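Local coordinates for cell wall mannoprotein 1 (Neosartorya fumigata, PDB 5J5K) that binds palmitic acid in the interior of an all-helical bundle and is probably a constitutive, antigenic component of the fungal cell wall, at residues Thr21-Leu26 with Gln48-Asp53; Ala115-Thr120 with Ala149-Ile154. All coordinates share one frame; numbering follows the deposited sequence.

Contact 1 (Thr21-Leu26 with Gln48-Asp53); sequences TDINTL and QQLESD. With PLM (palmitic acid), chain C.
L50 of helix 37-62 and D22 of helix 9-32 form the middle of this contact; the segments 21-26 and 48-53 run antiparallel, their axes 9.5 Å apart at closest and 162° between directions. The tight part faces the lipid. CD1 of L50 lies against the CB of D22 at 3.7 Å, while its other methyl, CD2, meets CD2 of L26 at 4.0 Å, the two leucines crossing at about a right angle. With CG anti to its own nitrogen (chi1 172°), L50 reaches forward between the helices and spreads its two methyls over different neighbours. I23 comes in obliquely, its CG1 near CD1 of L50. All three aliphatic residues also reach the palmitic acid: CD2 of L50 stands 3.9 Å from the lipid's CD, CD2 of L26 approaches C9, and the tip of I23, CD1, nears CE. Leucine and isoleucine suit this place because their branched ends fill the space between helices and give the alkyl chain a surface without polar groups.

The buried D22 stands at the border: its CB packs on L50, but its carboxylate turns to the partly exposed D53, nearly coplanar with that carboxylate, OD2 of D22 only 2.4 Å from OD2 of D53. The loose, solvent-facing rim is the exposed Q49. Its bend at chi2 (58°) turns the amide along its own helix toward D53, one turn on; NE2 of Q49 donates to OD1 of D53 at 3.1 Å, from above the carboxylate plane. Q49 adds little contact with D22, grazing its OD1 with CG.

Two carboxylate oxygens so close imply that the acids probably share one proton, though the model does not tell which carries it; the pair would then be less negative than two ionised aspartates and could join the helices rather than force them apart.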
loop_
_atom_site.group_PDB
_atom_site.type_symbol
_atom_site.label_atom_id
_atom_site.label_comp_id
_atom_site.label_asym_id
_atom_site.label_seq_id
_atom_site.Cartn_x
_atom_site.Cartn_y
_atom_site.Cartn_z
ATOM N N THR A 21 -2.772 8.716 2.820
ATOM C CA THR A 21 -2.585 9.970 2.093
ATOM C C THR A 21 -1.685 9.776 0.874
ATOM O O THR A 21 -1.990 10.258 -0.226
ATOM C CB THR A 21 -1.996 11.046 3.021
ATOM O OG1 THR A 21 -2.943 11.318 4.057
ATOM C CG2 THR A 21 -1.704 12.341 2.259
ATOM N N ASP A 22 -0.578 9.059 1.068
ATOM C CA ASP A 22 0.347 8.743 -0.025
ATOM C C ASP A 22 -0.378 8.028 -1.185
ATOM O O ASP A 22 -0.229 8.399 -2.356
ATOM C CB ASP A 22 1.471 7.805 0.445
ATOM C CG ASP A 22 2.443 8.444 1.412
ATOM O OD1 ASP A 22 2.508 9.682 1.522
ATOM O OD2 ASP A 22 3.175 7.663 2.070
ATOM N N ILE A 23 -1.136 6.989 -0.850
ATOM C CA ILE A 23 -1.864 6.207 -1.852
ATOM C C ILE A 23 -2.829 7.083 -2.660
ATOM O O ILE A 23 -2.888 6.995 -3.885
ATOM C CB ILE A 23 -2.650 5.052 -1.210
ATOM C CG1 ILE A 23 -1.688 4.005 -0.637
ATOM C CG2 ILE A 23 -3.581 4.370 -2.238
ATOM C CD1 ILE A 23 -2.344 3.075 0.371
ATOM N N ASN A 24 -3.596 7.915 -1.971
ATOM C CA ASN A 24 -4.568 8.750 -2.654
ATOM C C ASN A 24 -3.903 9.836 -3.517
ATOM O O ASN A 24 -4.399 10.162 -4.591
ATOM C CB ASN A 24 -5.563 9.329 -1.655
ATOM C CG ASN A 24 -6.423 8.229 -0.995
ATOM O OD1 ASN A 24 -6.814 7.242 -1.642
ATOM N ND2 ASN A 24 -6.701 8.393 0.287
ATOM N N THR A 25 -2.769 10.356 -3.069
ATOM C CA THR A 25 -1.970 11.255 -3.907
ATOM C C THR A 25 -1.489 10.513 -5.158
ATOM O O THR A 25 -1.602 11.037 -6.270
ATOM C CB THR A 25 -0.799 11.872 -3.119
ATOM O OG1 THR A 25 -1.330 12.580 -1.993
ATOM C CG2 THR A 25 0.029 12.846 -4.001
ATOM N N LEU A 26 -1.000 9.284 -4.988
ATOM C CA LEU A 26 -0.535 8.494 -6.118
ATOM C C LEU A 26 -1.666 8.254 -7.134
ATOM O O LEU A 26 -1.457 8.343 -8.345
ATOM C CB LEU A 26 0.062 7.173 -5.630
ATOM C CG LEU A 26 0.958 6.360 -6.549
ATOM C CD1 LEU A 26 2.183 7.146 -7.010
ATOM C CD2 LEU A 26 1.382 5.060 -5.826
ATOM N N GLN A 48 7.951 6.356 -4.147
ATOM C CA GLN A 48 9.106 6.114 -3.269
ATOM C C GLN A 48 8.858 6.608 -1.830
ATOM O O GLN A 48 9.315 5.984 -0.853
ATOM C CB GLN A 48 10.378 6.735 -3.855
ATOM C CG GLN A 48 10.880 6.002 -5.119
ATOM C CD GLN A 48 11.537 4.664 -4.790
ATOM O OE1 GLN A 48 10.965 3.585 -5.009
ATOM N NE2 GLN A 48 12.726 4.737 -4.230
ATOM N N GLN A 49 8.128 7.713 -1.702
ATOM C CA GLN A 49 7.674 8.194 -0.389
ATOM C C GLN A 49 6.768 7.156 0.248
ATOM O O GLN A 49 6.871 6.893 1.450
ATOM C CB GLN A 49 6.945 9.537 -0.523
ATOM C CG GLN A 49 6.596 10.216 0.800
ATOM C CD GLN A 49 7.813 10.482 1.657
ATOM O OE1 GLN A 49 8.674 11.262 1.285
ATOM N NE2 GLN A 49 7.888 9.830 2.813
ATOM N N LEU A 50 5.899 6.552 -0.560
ATOM C CA LEU A 50 4.978 5.520 -0.089
ATOM C C LEU A 50 5.749 4.296 0.406
ATOM O O LEU A 50 5.459 3.789 1.492
ATOM C CB LEU A 50 3.988 5.116 -1.184
ATOM C CG LEU A 50 3.072 3.921 -0.923
ATOM C CD1 LEU A 50 2.241 4.140 0.371
ATOM C CD2 LEU A 50 2.172 3.664 -2.131
ATOM N N GLU A 51 6.739 3.844 -0.364
ATOM C CA GLU A 51 7.599 2.744 0.084
ATOM C C GLU A 51 8.243 3.044 1.442
ATOM O O GLU A 51 8.244 2.203 2.345
ATOM C CB GLU A 51 8.698 2.433 -0.939
ATOM C CG GLU A 51 8.201 1.778 -2.247
ATOM C CD GLU A 51 9.356 1.258 -3.101
ATOM O OE1 GLU A 51 10.475 1.106 -2.571
ATOM O OE2 GLU A 51 9.152 0.988 -4.297
ATOM N N SER A 52 8.787 4.243 1.580
ATOM C CA SER A 52 9.434 4.653 2.817
ATOM C C SER A 52 8.436 4.683 3.987
ATOM O O SER A 52 8.765 4.280 5.127
ATOM C CB SER A 52 10.071 6.035 2.626
ATOM O OG SER A 52 10.772 6.431 3.779
ATOM N N ASP A 53 7.221 5.149 3.711
ATOM C CA ASP A 53 6.212 5.290 4.761
ATOM C C ASP A 53 5.664 3.923 5.208
ATOM O O ASP A 53 5.329 3.726 6.384
ATOM C CB ASP A 53 5.091 6.256 4.318
ATOM C CG ASP A 53 5.562 7.715 4.245
ATOM O OD1 ASP A 53 6.518 8.091 4.962
ATOM O OD2 ASP A 53 4.978 8.503 3.475
HETATM C C1 PLM C . 3.860 5.929 -13.273
HETATM O O1 PLM C . 3.724 6.256 -14.471
HETATM O O2 PLM C . 3.056 6.381 -12.429
HETATM C C2 PLM C . 4.965 4.999 -12.858
HETATM C C3 PLM C . 5.448 5.304 -11.439
HETATM C C4 PLM C . 4.568 4.805 -10.297
HETATM C C5 PLM C . 3.959 3.428 -10.498
HETATM C C6 PLM C . 3.480 2.861 -9.170
HETATM C C7 PLM C . 2.648 1.611 -9.379
HETATM C C8 PLM C . 2.264 1.000 -8.036
HETATM C C9 PLM C . 0.935 1.532 -7.527
HETATM C CA PLM C . 0.443 0.739 -6.327
HETATM C CB PLM C . -0.724 1.433 -5.645
HETATM C CC PLM C . -1.193 0.673 -4.408
HETATM C CD PLM C . -0.178 0.774 -3.276
HETATM C CE PLM C . -0.750 0.265 -1.966
HETATM C CF PLM C . 0.294 0.161 -0.857
HETATM C CG PLM C . -0.319 -0.368 0.443
#

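Contact 2 (Ala115-Thr120 with Ala149-Ile154); sequences ALQSKT and AFSSAI. With MAN (alpha-D-mannopyranose), chain B; PLM (palmitic acid), chain C.
Q117 lies along the ring of F150, and this pair carries most of the apolar contact between helices 106-130 and 133-156. CB of Q117 sits over one ring face, 4.0 Å from the centroid and 19° off the normal, a CH-pi contact. Extended beyond CG, its chain carries the amide past CB of F150, 13° from the ring plane. The flat ring thus accepts the glutamine's methylenes, while CB of L116 approaches CE1 of F150 obliquely at 3.8 Å.

Polar contacts mark both margins. On the outer one, a water donates to OE1 of Q117 at 2.6 Å and bonds OG of S151, a hydroxyl also hydrogen-bonded to the backbone O of D147; glutamine and serine suit this wetter edge. I154 crosses Q117 at about a right angle, its CD1 3.3 Å beyond OE1 of Q117. On the inner one, OG1 of the buried T120 donates to the carbonyl O of L116 at 2.7 Å, satisfying the hydroxyl within its own helix.

Lipid and sugar lie on different faces of helix 133-156. L116, T120 and F150 line the pocket of the palmitic acid, with CD1 of L116 3.6 Å from its CA, whereas S152 bears a covalently linked mannose, which D91 also hydrogen-bonds. The arrangement is that of an antiparallel helical bundle enclosing a fatty-acid pocket and O-mannosylated on its outer surface.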
loop_
_atom_site.group_PDB
_atom_site.type_symbol
_atom_site.label_atom_id
_atom_site.label_comp_id
_atom_site.label_asym_id
_atom_site.label_seq_id
_atom_site.Cartn_x
_atom_site.Cartn_y
_atom_site.Cartn_z
ATOM N N ALA A 115 7.727 -4.337 -5.245
ATOM C CA ALA A 115 8.314 -3.758 -4.028
ATOM C C ALA A 115 7.213 -3.407 -3.033
ATOM O O ALA A 115 7.321 -3.706 -1.842
ATOM C CB ALA A 115 9.160 -2.514 -4.358
ATOM N N LEU A 116 6.147 -2.795 -3.527
ATOM C CA LEU A 116 5.022 -2.420 -2.672
ATOM C C LEU A 116 4.295 -3.634 -2.091
ATOM O O LEU A 116 3.897 -3.611 -0.929
ATOM C CB LEU A 116 4.046 -1.515 -3.422
ATOM C CG LEU A 116 4.585 -0.103 -3.684
ATOM C CD1 LEU A 116 3.686 0.610 -4.671
ATOM C CD2 LEU A 116 4.734 0.689 -2.382
ATOM N N GLN A 117 4.124 -4.698 -2.873
ATOM C CA GLN A 117 3.485 -5.886 -2.327
ATOM C C GLN A 117 4.342 -6.508 -1.209
ATOM O O GLN A 117 3.810 -6.859 -0.146
ATOM C CB GLN A 117 3.170 -6.930 -3.403
ATOM C CG GLN A 117 2.421 -8.125 -2.827
ATOM C CD GLN A 117 1.985 -9.150 -3.851
ATOM O OE1 GLN A 117 2.445 -9.161 -4.996
ATOM N NE2 GLN A 117 1.088 -10.038 -3.428
ATOM N N SER A 118 5.642 -6.657 -1.455
ATOM C CA SER A 118 6.560 -7.171 -0.447
ATOM C C SER A 118 6.536 -6.327 0.844
ATOM O O SER A 118 6.417 -6.872 1.962
ATOM C CB SER A 118 7.982 -7.293 -1.032
ATOM O OG SER A 118 8.893 -7.700 -0.036
ATOM N N LYS A 119 6.592 -5.004 0.695
ATOM C CA LYS A 119 6.602 -4.105 1.855
ATOM C C LYS A 119 5.262 -4.123 2.606
ATOM O O LYS A 119 5.246 -4.117 3.841
ATOM C CB LYS A 119 7.012 -2.681 1.447
ATOM C CG LYS A 119 8.476 -2.603 1.000
ATOM C CD LYS A 119 8.870 -1.256 0.421
ATOM C CE LYS A 119 10.319 -1.287 -0.086
ATOM N NZ LYS A 119 11.347 -1.542 0.987
ATOM N N THR A 120 4.165 -4.169 1.862
ATOM C CA THR A 120 2.824 -4.233 2.443
ATOM C C THR A 120 2.633 -5.562 3.193
ATOM O O THR A 120 2.100 -5.584 4.295
ATOM C CB THR A 120 1.734 -4.059 1.369
ATOM O OG1 THR A 120 1.878 -2.774 0.737
ATOM C CG2 THR A 120 0.340 -4.193 1.995
ATOM N N ALA A 149 -5.257 -8.289 -5.240
ATOM C CA ALA A 149 -5.342 -7.088 -6.081
ATOM C C ALA A 149 -3.960 -6.745 -6.664
ATOM O O ALA A 149 -3.836 -6.451 -7.851
ATOM C CB ALA A 149 -5.919 -5.912 -5.286
ATOM N N PHE A 150 -2.920 -6.799 -5.837
ATOM C CA PHE A 150 -1.547 -6.660 -6.341
ATOM C C PHE A 150 -1.265 -7.673 -7.446
ATOM O O PHE A 150 -0.705 -7.315 -8.481
ATOM C CB PHE A 150 -0.505 -6.850 -5.223
ATOM C CG PHE A 150 -0.161 -5.592 -4.505
ATOM C CD1 PHE A 150 0.565 -4.595 -5.142
ATOM C CD2 PHE A 150 -0.544 -5.400 -3.190
ATOM C CE1 PHE A 150 0.886 -3.407 -4.496
ATOM C CE2 PHE A 150 -0.222 -4.202 -2.522
ATOM C CZ PHE A 150 0.492 -3.212 -3.173
ATOM N N SER A 151 -1.636 -8.933 -7.225
ATOM C CA SER A 151 -1.350 -9.981 -8.197
ATOM C C SER A 151 -2.040 -9.710 -9.534
ATOM O O SER A 151 -1.460 -9.946 -10.601
ATOM C CB SER A 151 -1.754 -11.350 -7.670
ATOM O OG SER A 151 -0.933 -11.720 -6.558
ATOM N N SER A 152 -3.267 -9.210 -9.458
ATOM C CA SER A 152 -4.016 -8.778 -10.643
ATOM C C SER A 152 -3.292 -7.665 -11.417
ATOM O O SER A 152 -3.072 -7.786 -12.620
ATOM C CB SER A 152 -5.406 -8.312 -10.202
ATOM O OG SER A 152 -6.171 -7.843 -11.296
ATOM N N ALA A 153 -2.907 -6.592 -10.725
ATOM C CA ALA A 153 -2.185 -5.474 -11.371
ATOM C C ALA A 153 -0.852 -5.930 -11.980
ATOM O O ALA A 153 -0.500 -5.531 -13.095
ATOM C CB ALA A 153 -1.964 -4.310 -10.390
ATOM N N ILE A 154 -0.135 -6.794 -11.258
ATOM C CA ILE A 154 1.131 -7.352 -11.731
ATOM C C ILE A 154 0.940 -8.167 -13.021
ATOM O O ILE A 154 1.717 -8.037 -13.994
ATOM C CB ILE A 154 1.805 -8.205 -10.603
ATOM C CG1 ILE A 154 2.298 -7.282 -9.479
ATOM C CG2 ILE A 154 2.943 -9.046 -11.159
ATOM C CD1 ILE A 154 2.558 -7.993 -8.133
HETATM C C1 MAN B . -7.495 -7.503 -10.850
HETATM C C2 MAN B . -8.231 -6.995 -12.097
HETATM C C3 MAN B . -7.726 -5.626 -12.533
HETATM C C4 MAN B . -7.742 -4.685 -11.338
HETATM C C5 MAN B . -6.903 -5.293 -10.215
HETATM C C6 MAN B . -6.783 -4.385 -8.991
HETATM O O2 MAN B . -9.598 -6.891 -11.793
HETATM O O3 MAN B . -8.526 -5.101 -13.571
HETATM O O4 MAN B . -7.238 -3.423 -11.689
HETATM O O5 MAN B . -7.510 -6.514 -9.836
HETATM O O6 MAN B . -8.047 -4.108 -8.442
HETATM C C1 PLM C . 3.860 5.929 -13.273
HETATM O O1 PLM C . 3.724 6.256 -14.471
HETATM O O2 PLM C . 3.056 6.381 -12.429
HETATM C C2 PLM C . 4.965 4.999 -12.858
HETATM C C3 PLM C . 5.448 5.304 -11.439
HETATM C C4 PLM C . 4.568 4.805 -10.297
HETATM C C5 PLM C . 3.959 3.428 -10.498
HETATM C C6 PLM C . 3.480 2.861 -9.170
HETATM C C7 PLM C . 2.648 1.611 -9.379
HETATM C C8 PLM C . 2.264 1.000 -8.036
HETATM C C9 PLM C . 0.935 1.532 -7.527
HETATM C CA PLM C . 0.443 0.739 -6.327
HETATM C CB PLM C . -0.724 1.433 -5.645
HETATM C CC PLM C . -1.193 0.673 -4.408
HETATM C CD PLM C . -0.178 0.774 -3.276
HETATM C CE PLM C . -0.750 0.265 -1.966
HETATM C CF PLM C . 0.294 0.161 -0.857
HETATM C CG PLM C . -0.319 -0.368 0.443
HETATM O O HOH W 1 1.658 -11.131 -6.512
#

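Overall arrangement
Contacts 1 and 2 each join an antiparallel pair of helices, 9-32 with 37-62 and 106-130 with 133-156, and both present apolar side chains to the same palmitic acid. Their centres lie 14 Å apart, and helices 37-62 and 106-130 touch directly between them: L50 and CG of E51 pack on L116, and E51 also borders A115 and K119. Contact 1 is the more buried, with aliphatic groups at the lipid and a carboxylate pair behind them. Contact 2 is only partly buried, relies on an aromatic ring, and closes its outer margin with water, while helix 133-156 carries the mannose on another side.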